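Local coordinates for synaptotagmin-1 (Arabidopsis thaliana, PDB 7ATP), which helps maintain plasma membrane integrity during freezing and osmotic stress, and binds calcium and lipids through C2 domains such as the C2A domain here, at the calcium ion site. Sequence-based numbering; all coordinates share one arbitrary frame.

The calcium ion site. Residues 23-24, 29-30, 52, 80-82, 88. With CA (calcium ion), chain B; CA (calcium ion), chain C.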
loop_
_atom_site.group_PDB
_atom_site.type_symbol
_atom_site.label_atom_id
_atom_site.label_comp_id
_atom_site.label_asym_id
_atom_site.label_seq_id
_atom_site.Cartn_x
_atom_site.Cartn_y
_atom_site.Cartn_z
ATOM N N LYS A 23 1.618 12.506 -13.617
ATOM C CA LYS A 23 0.191 12.401 -13.850
ATOM C C LYS A 23 -0.515 13.746 -13.775
ATOM O O LYS A 23 -1.741 13.795 -13.914
ATOM C CB LYS A 23 -0.425 11.411 -12.866
ATOM C CG LYS A 23 -0.018 9.969 -13.142
ATOM C CD LYS A 23 -1.244 9.060 -13.233
ATOM C CE LYS A 23 -1.199 8.167 -14.458
ATOM N NZ LYS A 23 0.144 7.561 -14.672
ATOM N N ASP A 24 0.219 14.836 -13.578
ATOM C CA ASP A 24 -0.366 16.163 -13.516
ATOM C C ASP A 24 0.295 17.059 -14.542
ATOM O O ASP A 24 1.451 16.854 -14.921
ATOM C CB ASP A 24 -0.203 16.808 -12.142
ATOM C CG ASP A 24 -1.179 16.270 -11.129
ATOM O OD1 ASP A 24 -2.237 15.755 -11.569
ATOM O OD2 ASP A 24 -0.889 16.355 -9.905
ATOM N N ALA A 29 2.720 14.603 -9.607
ATOM C CA ALA A 29 1.546 13.880 -9.141
ATOM C C ALA A 29 1.402 14.198 -7.660
ATOM O O ALA A 29 2.306 14.757 -7.035
ATOM C CB ALA A 29 1.663 12.366 -9.374
ATOM N N ASP A 30 0.266 13.826 -7.097
ATOM C CA ASP A 30 -0.000 14.003 -5.671
ATOM C C ASP A 30 -0.341 12.636 -5.111
ATOM O O ASP A 30 -1.511 12.333 -4.857
ATOM C CB ASP A 30 -1.130 15.010 -5.473
ATOM C CG ASP A 30 -0.956 16.259 -6.350
ATOM O OD1 ASP A 30 -0.002 17.023 -6.106
ATOM O OD2 ASP A 30 -1.743 16.491 -7.308
ATOM N N LYS A 52 2.695 17.126 -5.175
ATOM C CA LYS A 52 3.774 17.527 -6.065
ATOM C C LYS A 52 5.052 16.751 -5.762
ATOM O O LYS A 52 6.135 17.309 -5.574
ATOM C CB LYS A 52 3.975 19.044 -5.988
ATOM C CG LYS A 52 2.701 19.805 -6.467
ATOM C CD LYS A 52 2.835 21.324 -6.373
ATOM C CE LYS A 52 1.491 22.007 -6.658
ATOM N NZ LYS A 52 0.882 21.435 -7.884
ATOM N N ASP A 80 -3.261 9.316 -7.546
ATOM C CA ASP A 80 -2.884 10.719 -7.648
ATOM C C ASP A 80 -4.100 11.587 -7.323
ATOM O O ASP A 80 -5.059 11.652 -8.097
ATOM C CB ASP A 80 -2.335 11.007 -9.034
ATOM C CG ASP A 80 -2.350 12.487 -9.377
ATOM O OD1 ASP A 80 -2.013 13.325 -8.518
ATOM O OD2 ASP A 80 -2.668 12.797 -10.532
ATOM N N TRP A 81 -4.055 12.251 -6.175
ATOM C CA TRP A 81 -5.165 13.089 -5.753
ATOM C C TRP A 81 -5.381 14.198 -6.775
ATOM O O TRP A 81 -4.425 14.752 -7.315
ATOM C CB TRP A 81 -4.860 13.666 -4.371
ATOM C CG TRP A 81 -5.778 14.767 -3.837
ATOM C CD1 TRP A 81 -6.864 14.610 -3.022
ATOM C CD2 TRP A 81 -5.598 16.179 -3.992
ATOM N NE1 TRP A 81 -7.374 15.845 -2.676
ATOM C CE2 TRP A 81 -6.612 16.819 -3.261
ATOM C CE3 TRP A 81 -4.662 16.959 -4.650
ATOM C CZ2 TRP A 81 -6.749 18.211 -3.222
ATOM C CZ3 TRP A 81 -4.785 18.351 -4.587
ATOM C CH2 TRP A 81 -5.825 18.951 -3.885
ATOM N N GLU A 82 -6.634 14.504 -7.065
ATOM C CA GLU A 82 -6.941 15.571 -8.001
ATOM C C GLU A 82 -7.646 16.707 -7.289
ATOM O O GLU A 82 -8.416 16.493 -6.340
ATOM C CB GLU A 82 -7.795 15.079 -9.167
ATOM C CG GLU A 82 -7.160 13.923 -9.935
ATOM C CD GLU A 82 -5.878 14.327 -10.657
ATOM O OE1 GLU A 82 -5.825 14.179 -11.902
ATOM O OE2 GLU A 82 -4.935 14.810 -9.987
ATOM N N GLU A 88 -6.947 9.765 -9.531
ATOM C CA GLU A 88 -6.714 8.870 -10.653
ATOM C C GLU A 88 -5.700 7.810 -10.272
ATOM O O GLU A 88 -4.637 8.125 -9.729
ATOM C CB GLU A 88 -6.249 9.620 -11.896
ATOM C CG GLU A 88 -4.977 10.391 -11.781
ATOM C CD GLU A 88 -4.529 10.950 -13.126
ATOM O OE1 GLU A 88 -4.461 10.174 -14.112
ATOM O OE2 GLU A 88 -4.260 12.171 -13.206
HETATM CA CA CA B . -2.815 15.428 -9.174
HETATM CA CA CA C . -3.622 14.136 -12.367
HETATM O O HOH W 1 -3.574 17.552 -9.252
HETATM O O HOH W 2 -4.315 15.840 -13.859
#
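The site looks like a functional, probably regulatory calcium site rather than a catalytic, purely structural or adventitious one. It lies at the tip of the C2A beta-sandwich, where loops of a C2 domain typically meet phospholipid in a calcium-dependent way. Asp24, Asp30 and Asp80 are the kind of aspartates that bind calcium in C2 domains, and Glu82 and Glu88 complete the acidic set. Two calcium ions sit 3.5 Å apart (CA of chain B to CA of chain C). Each has at least seven modelled ligand atoms, a water among them.

Shared carboxylates tie the pair together. Asp24 grips the chain B ion with both oxygens, and its OD1 also bonds the chain C ion at 2.3 Å. Asp80 spans the pair, OD1 to the chain B ion and OD2 to the chain C ion. Its CG lies anti to the backbone N (chi1 161°), at the end of strand 73-80. Glu82 works similarly, though less evenly: OE1 bonds the chain C ion at 2.3 Å, while OE2 is a longer ligand to it at 2.8 Å and also bonds the chain B ion at 2.4 Å. A bend at chi2 (-66°) turns this carboxylate back over the ions.

Other ligands serve one ion each. The chain B ion takes Asp30 OD2 and the carbonyl oxygen of Trp81. The chain C ion takes the carbonyl oxygen of Lys23 and Glu88 OE2, the latter at 2.2 Å. Glu88 reaches it with an extended chain beyond CG. The two cations probably keep these crowded carboxylates ionised and offset their mutual repulsion.

Backbone N-H groups help position two of the ligands. Asp30 N donates to Asp80 OD1 at 2.7 Å, from above the carboxylate plane. Lys52 N holds Asp30 by the oxygen not used for metal, meeting the anti lone pair of OD1 at 2.9 Å.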